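Local coordinates for BepC protein (Bartonella tribocorum, PDB 4WGJ) that probably transfers AMP from ATP to threonine or tyrosine side chains of target proteins, acting through the Fic domain held in this chain, at residues Ser134-Ala139 against Leu207-Thr212; Asp144-Leu149 against Ala162-Met167. All coordinates share one frame; numbering follows the deposited sequence.

The two contacts sit at the start and further along one long helix, 135-152, with centres about 14 Å apart. Interaction 1 joins its first turn to the end of helix 202-211, toward the periphery of the chain; interaction 2 packs its later turns against helix 159-174, close to the centre and beside the nucleotide. Along the chain interaction 2 is nested inside the loop that interaction 1 closes. They also touch: Phe-208 of interaction 1 packs on Phe-146 and Met-167 of interaction 2, so Phe-208 joins the partly buried outer contact to the buried helix pair that carries Arg-164, which binds the gamma-phosphate.

Interaction 1: Ser134-Ala139 against Leu207-Thr212; sequences SHQEFA and LFEDIT
A histidine-carboxylate hydrogen bond carries the polar side of this contact. His-135 holds CG anti to its backbone N (chi1 162°), which sends the imidazole across to Glu-209, and NE2 donates to OE2 at 2.8 Å along an almost straight N-H line of 176°. The oxygen lies in the imidazole plane, but the donor reaches it from above the carboxylate plane, and the two planes stand nearly perpendicular. Glu-209 bends at chi2 to bring its acid group to the ring. Such a carboxylate would be expected to favour a protonated imidazole, and polar ends that can also meet solvent suit this partly exposed rim. At the ring edge, His-135 CE1 comes 3.0 Å from Thr-212 O.

Ser-134 and Glu-137 form a capping box at the start of helix 135-152: Ser-134 OG accepts from Glu-137 N at 3.2 Å, while Ser-134 N donates to Glu-137 OE1. Within the Fic fold, the beginning of this helix thus meets the end of helix 202-211, where the chain turns into strand 212-214.

Van der Waals packing lies on the buried side. Thr-212 CG2 rests 3.5 Å from His-135 ND1 and 3.7 Å from Phe-138 CD2, while its OG1 donates to Phe-208 O, which fixes the threonine's rotation. Small Ala-139 allows close approach, its CB lying 4.4 Å from Phe-208 CB; Phe-138 itself stacks on His-176.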
# COMPACT_ATOMS: atom_id res chain seq x y z
N SER A 134 0.65 4.23 -24.29
CA SER A 134 1.08 2.92 -24.76
C SER A 134 1.46 2.02 -23.59
O SER A 134 1.51 2.46 -22.45
CB SER A 134 2.27 3.07 -25.71
OG SER A 134 3.42 3.50 -25.00
N HIS A 135 1.72 0.75 -23.89
CA HIS A 135 2.23 -0.22 -22.93
C HIS A 135 3.45 0.32 -22.19
O HIS A 135 3.50 0.34 -20.95
CB HIS A 135 2.58 -1.54 -23.63
CG HIS A 135 3.49 -2.42 -22.84
ND1 HIS A 135 3.09 -3.05 -21.67
CD2 HIS A 135 4.78 -2.77 -23.03
CE1 HIS A 135 4.10 -3.75 -21.19
NE2 HIS A 135 5.14 -3.60 -22.00
N GLN A 136 4.43 0.77 -22.97
CA GLN A 136 5.70 1.22 -22.42
C GLN A 136 5.53 2.48 -21.58
O GLN A 136 6.11 2.59 -20.49
CB GLN A 136 6.70 1.50 -23.55
CG GLN A 136 8.07 1.85 -23.05
CD GLN A 136 8.64 0.76 -22.15
OE1 GLN A 136 8.90 -0.36 -22.61
NE2 GLN A 136 8.82 1.08 -20.88
N GLU A 137 4.74 3.42 -22.09
CA GLU A 137 4.48 4.67 -21.38
C GLU A 137 3.73 4.42 -20.08
O GLU A 137 4.04 5.04 -19.06
CB GLU A 137 3.69 5.62 -22.26
CG GLU A 137 4.45 6.12 -23.48
CD GLU A 137 3.53 6.73 -24.52
OE1 GLU A 137 2.29 6.56 -24.39
OE2 GLU A 137 4.04 7.37 -25.46
N PHE A 138 2.74 3.54 -20.12
CA PHE A 138 2.01 3.25 -18.89
C PHE A 138 2.93 2.59 -17.86
O PHE A 138 2.91 2.95 -16.70
CB PHE A 138 0.81 2.34 -19.13
CG PHE A 138 0.10 1.96 -17.86
CD1 PHE A 138 -0.85 2.81 -17.31
CD2 PHE A 138 0.42 0.79 -17.18
CE1 PHE A 138 -1.48 2.49 -16.11
CE2 PHE A 138 -0.21 0.46 -16.00
CZ PHE A 138 -1.15 1.31 -15.46
N ALA A 139 3.72 1.62 -18.30
CA ALA A 139 4.58 0.89 -17.37
C ALA A 139 5.56 1.84 -16.69
O ALA A 139 5.81 1.74 -15.48
CB ALA A 139 5.32 -0.22 -18.11
N LEU A 207 10.15 -4.25 -13.34
CA LEU A 207 9.03 -4.96 -12.75
C LEU A 207 7.73 -4.55 -13.42
O LEU A 207 6.94 -5.40 -13.84
CB LEU A 207 8.97 -4.69 -11.24
CG LEU A 207 7.83 -5.34 -10.46
CD1 LEU A 207 7.85 -6.84 -10.65
CD2 LEU A 207 7.95 -4.99 -8.98
N PHE A 208 7.51 -3.25 -13.56
CA PHE A 208 6.25 -2.82 -14.17
C PHE A 208 6.18 -3.14 -15.66
O PHE A 208 5.10 -3.37 -16.19
CB PHE A 208 6.00 -1.33 -13.88
CG PHE A 208 5.29 -1.13 -12.57
CD1 PHE A 208 6.00 -1.20 -11.38
CD2 PHE A 208 3.91 -1.00 -12.52
CE1 PHE A 208 5.34 -1.07 -10.15
CE2 PHE A 208 3.24 -0.88 -11.31
CZ PHE A 208 3.96 -0.92 -10.12
N GLU A 209 7.32 -3.20 -16.33
CA GLU A 209 7.33 -3.69 -17.71
C GLU A 209 6.89 -5.16 -17.73
O GLU A 209 6.16 -5.59 -18.63
CB GLU A 209 8.73 -3.52 -18.33
CG GLU A 209 8.96 -4.34 -19.59
CD GLU A 209 8.02 -3.95 -20.72
OE1 GLU A 209 7.66 -2.75 -20.80
OE2 GLU A 209 7.65 -4.84 -21.52
N ASP A 210 7.31 -5.92 -16.72
CA ASP A 210 7.06 -7.36 -16.70
C ASP A 210 5.61 -7.71 -16.32
O ASP A 210 5.13 -8.79 -16.68
CB ASP A 210 8.02 -8.06 -15.73
CG ASP A 210 9.46 -8.05 -16.21
OD1 ASP A 210 9.69 -7.96 -17.43
OD2 ASP A 210 10.38 -8.16 -15.36
N ILE A 211 4.92 -6.81 -15.62
CA ILE A 211 3.59 -7.14 -15.11
C ILE A 211 2.45 -6.42 -15.84
O ILE A 211 1.28 -6.69 -15.57
CB ILE A 211 3.47 -6.82 -13.60
CG1 ILE A 211 3.51 -5.30 -13.37
CG2 ILE A 211 4.56 -7.54 -12.81
CD1 ILE A 211 3.36 -4.88 -11.91
N THR A 212 2.80 -5.52 -16.76
CA THR A 212 1.81 -4.74 -17.52
C THR A 212 1.52 -5.39 -18.88
O THR A 212 2.45 -5.69 -19.63
CB THR A 212 2.32 -3.29 -17.72
OG1 THR A 212 2.38 -2.63 -16.45
CG2 THR A 212 1.39 -2.50 -18.65

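Interaction 2: Asp144-Leu149 against Ala162-Met167; sequences DVFMAL and ANRMFM. With GLY (glycine), chain D; ANP (phosphoaminophosphonic acid-adenylate ester), chain B.
Helices 135-152 and 159-174 run roughly antiparallel, their short segments at 155°, and the side chains between them are mostly apolar. Met-167 folds back on itself, bent at both chi2 (-48°) and chi3, so that SD lies 3.9 Å from Val-145 CG1 and meets Leu-149 CD1. The same sulfur stands at the edge of the Phe-146 ring, 5.5 Å from its centroid, a Met-aromatic contact suited to flexible methionine. Phe-146, with CG anti to its backbone N (chi1 -174°), touches Met-167 CG through CD1 at 3.5 Å and Asn-163 CB through CE1. Leu-149 sends CD1 to Phe-166 CD1 at 3.5 Å, while its CB slides past the amide of Asn-163, whose ND2 is hydrogen-bonded to Glu-150 OE2.

The Fic motif HPFRKGNGRANR spans the turn between the helices, and its Lys-157, Gly-158, Asn-159, Gly-160 and Arg-161 also bind ANP. Arg-164, its last residue, lays CG beside Phe-146 CE1, then bends at chi3. Arg-164 NH1 donates to ANP O3G at 2.9 Å and NH2 to ANP O1G at 3.0 Å; glycine OXT sits over the guanidinium face. Its charge would probably help neutralise gamma-phosphate and glycine carboxylate, the two near-straight bonds fixing its tip.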
# COMPACT_ATOMS: atom_id res chain seq x y z
N ASP A 144 6.53 5.00 -11.42
CA ASP A 144 6.70 6.24 -10.65
C ASP A 144 5.58 6.39 -9.62
O ASP A 144 5.82 6.77 -8.47
CB ASP A 144 6.72 7.48 -11.57
CG ASP A 144 7.98 7.57 -12.42
OD1 ASP A 144 9.04 7.07 -12.00
OD2 ASP A 144 7.90 8.18 -13.51
N VAL A 145 4.36 6.09 -10.02
CA VAL A 145 3.23 6.21 -9.11
C VAL A 145 3.40 5.24 -7.94
O VAL A 145 3.19 5.57 -6.77
CB VAL A 145 1.88 5.92 -9.82
CG1 VAL A 145 0.75 5.79 -8.81
CG2 VAL A 145 1.56 7.03 -10.79
N PHE A 146 3.82 4.03 -8.27
CA PHE A 146 3.96 2.99 -7.24
C PHE A 146 5.06 3.35 -6.26
O PHE A 146 4.92 3.14 -5.05
CB PHE A 146 4.24 1.65 -7.89
CG PHE A 146 4.26 0.50 -6.94
CD1 PHE A 146 3.09 0.10 -6.30
CD2 PHE A 146 5.43 -0.19 -6.69
CE1 PHE A 146 3.09 -0.98 -5.42
CE2 PHE A 146 5.45 -1.26 -5.81
CZ PHE A 146 4.28 -1.67 -5.18
N MET A 147 6.18 3.84 -6.79
CA MET A 147 7.27 4.26 -5.91
C MET A 147 6.83 5.39 -4.98
O MET A 147 7.28 5.45 -3.82
CB MET A 147 8.50 4.68 -6.72
CG MET A 147 9.19 3.47 -7.39
SD MET A 147 10.72 3.88 -8.23
CE MET A 147 10.09 4.77 -9.66
N ALA A 148 5.97 6.27 -5.47
CA ALA A 148 5.45 7.35 -4.63
C ALA A 148 4.57 6.78 -3.52
O ALA A 148 4.67 7.20 -2.36
CB ALA A 148 4.68 8.37 -5.44
N LEU A 149 3.69 5.84 -3.87
CA LEU A 149 2.86 5.18 -2.86
C LEU A 149 3.71 4.46 -1.82
O LEU A 149 3.42 4.51 -0.62
CB LEU A 149 1.91 4.18 -3.53
CG LEU A 149 0.76 4.80 -4.33
CD1 LEU A 149 0.09 3.72 -5.19
CD2 LEU A 149 -0.27 5.45 -3.41
N ALA A 162 -2.29 -2.84 -0.26
CA ALA A 162 -3.16 -1.76 -0.70
C ALA A 162 -2.59 -1.05 -1.93
O ALA A 162 -3.32 -0.72 -2.88
CB ALA A 162 -3.40 -0.77 0.42
N ASN A 163 -1.28 -0.79 -1.92
CA ASN A 163 -0.64 -0.10 -3.03
C ASN A 163 -0.71 -0.92 -4.32
O ASN A 163 -0.91 -0.38 -5.42
CB ASN A 163 0.83 0.18 -2.69
CG ASN A 163 0.99 1.27 -1.66
OD1 ASN A 163 0.06 2.03 -1.39
ND2 ASN A 163 2.20 1.37 -1.08
N ARG A 164 -0.49 -2.23 -4.21
CA ARG A 164 -0.57 -3.07 -5.40
C ARG A 164 -1.99 -3.09 -5.98
O ARG A 164 -2.18 -3.00 -7.20
CB ARG A 164 -0.07 -4.49 -5.09
CG ARG A 164 1.42 -4.46 -4.76
CD ARG A 164 2.09 -5.82 -4.81
NE ARG A 164 1.58 -6.75 -3.81
CZ ARG A 164 2.04 -6.83 -2.56
NH1 ARG A 164 3.01 -6.02 -2.13
NH2 ARG A 164 1.50 -7.72 -1.73
N MET A 165 -3.00 -3.15 -5.12
CA MET A 165 -4.37 -3.08 -5.62
C MET A 165 -4.67 -1.71 -6.26
O MET A 165 -5.35 -1.63 -7.29
CB MET A 165 -5.38 -3.37 -4.50
CG MET A 165 -6.83 -3.26 -4.93
SD MET A 165 -7.27 -4.46 -6.23
CE MET A 165 -6.99 -5.99 -5.35
N PHE A 166 -4.17 -0.64 -5.65
CA PHE A 166 -4.30 0.68 -6.26
C PHE A 166 -3.80 0.65 -7.71
O PHE A 166 -4.42 1.21 -8.62
CB PHE A 166 -3.53 1.71 -5.43
CG PHE A 166 -3.73 3.15 -5.84
CD1 PHE A 166 -3.01 3.70 -6.90
CD2 PHE A 166 -4.56 3.98 -5.11
CE1 PHE A 166 -3.15 5.04 -7.25
CE2 PHE A 166 -4.72 5.32 -5.44
CZ PHE A 166 -4.01 5.86 -6.51
N MET A 167 -2.67 -0.02 -7.93
CA MET A 167 -2.10 -0.10 -9.27
C MET A 167 -2.95 -0.96 -10.21
O MET A 167 -3.09 -0.65 -11.39
CB MET A 167 -0.67 -0.65 -9.23
CG MET A 167 0.30 0.20 -8.39
SD MET A 167 0.25 1.96 -8.74
CE MET A 167 0.72 2.02 -10.47
N GLY D . 4.94 -9.75 -1.90
CA GLY D . 4.31 -10.54 -2.94
C GLY D . 4.04 -9.72 -4.18
O GLY D . 3.48 -10.20 -5.17
OXT GLY D . 4.38 -8.54 -4.23
PG ANP B . 3.37 -7.34 1.74
O1G ANP B . 2.18 -8.21 1.17
O2G ANP B . 4.55 -8.25 1.90
O3G ANP B . 3.69 -6.21 0.69
PB ANP B . 2.00 -5.47 3.61
O1B ANP B . 0.90 -5.49 2.59
O2B ANP B . 1.45 -5.62 5.07
N3B ANP B . 3.07 -6.74 3.31
PA ANP B . 3.71 -3.50 4.65
O1A ANP B . 4.42 -4.57 5.41
O2A ANP B . 3.06 -2.40 5.48
O3A ANP B . 2.70 -4.07 3.56
O5' ANP B . 4.76 -2.85 3.65
C5' ANP B . 5.53 -3.72 2.79
C4' ANP B . 6.15 -2.94 1.65
O4' ANP B . 7.39 -2.33 2.10
C3' ANP B . 6.51 -3.80 0.44
O3' ANP B . 6.17 -3.17 -0.80
C2' ANP B . 8.02 -3.99 0.59
O2' ANP B . 8.67 -4.25 -0.64
C1' ANP B . 8.41 -2.64 1.18
N9 ANP B . 9.70 -2.66 1.85
C8 ANP B . 10.22 -3.67 2.62
N7 ANP B . 11.42 -3.42 3.09
C5 ANP B . 11.72 -2.16 2.59
C6 ANP B . 12.85 -1.33 2.71
N6 ANP B . 13.94 -1.66 3.42
N1 ANP B . 12.83 -0.14 2.08
C2 ANP B . 11.75 0.19 1.37
N3 ANP B . 10.63 -0.51 1.18
C4 ANP B . 10.67 -1.68 1.82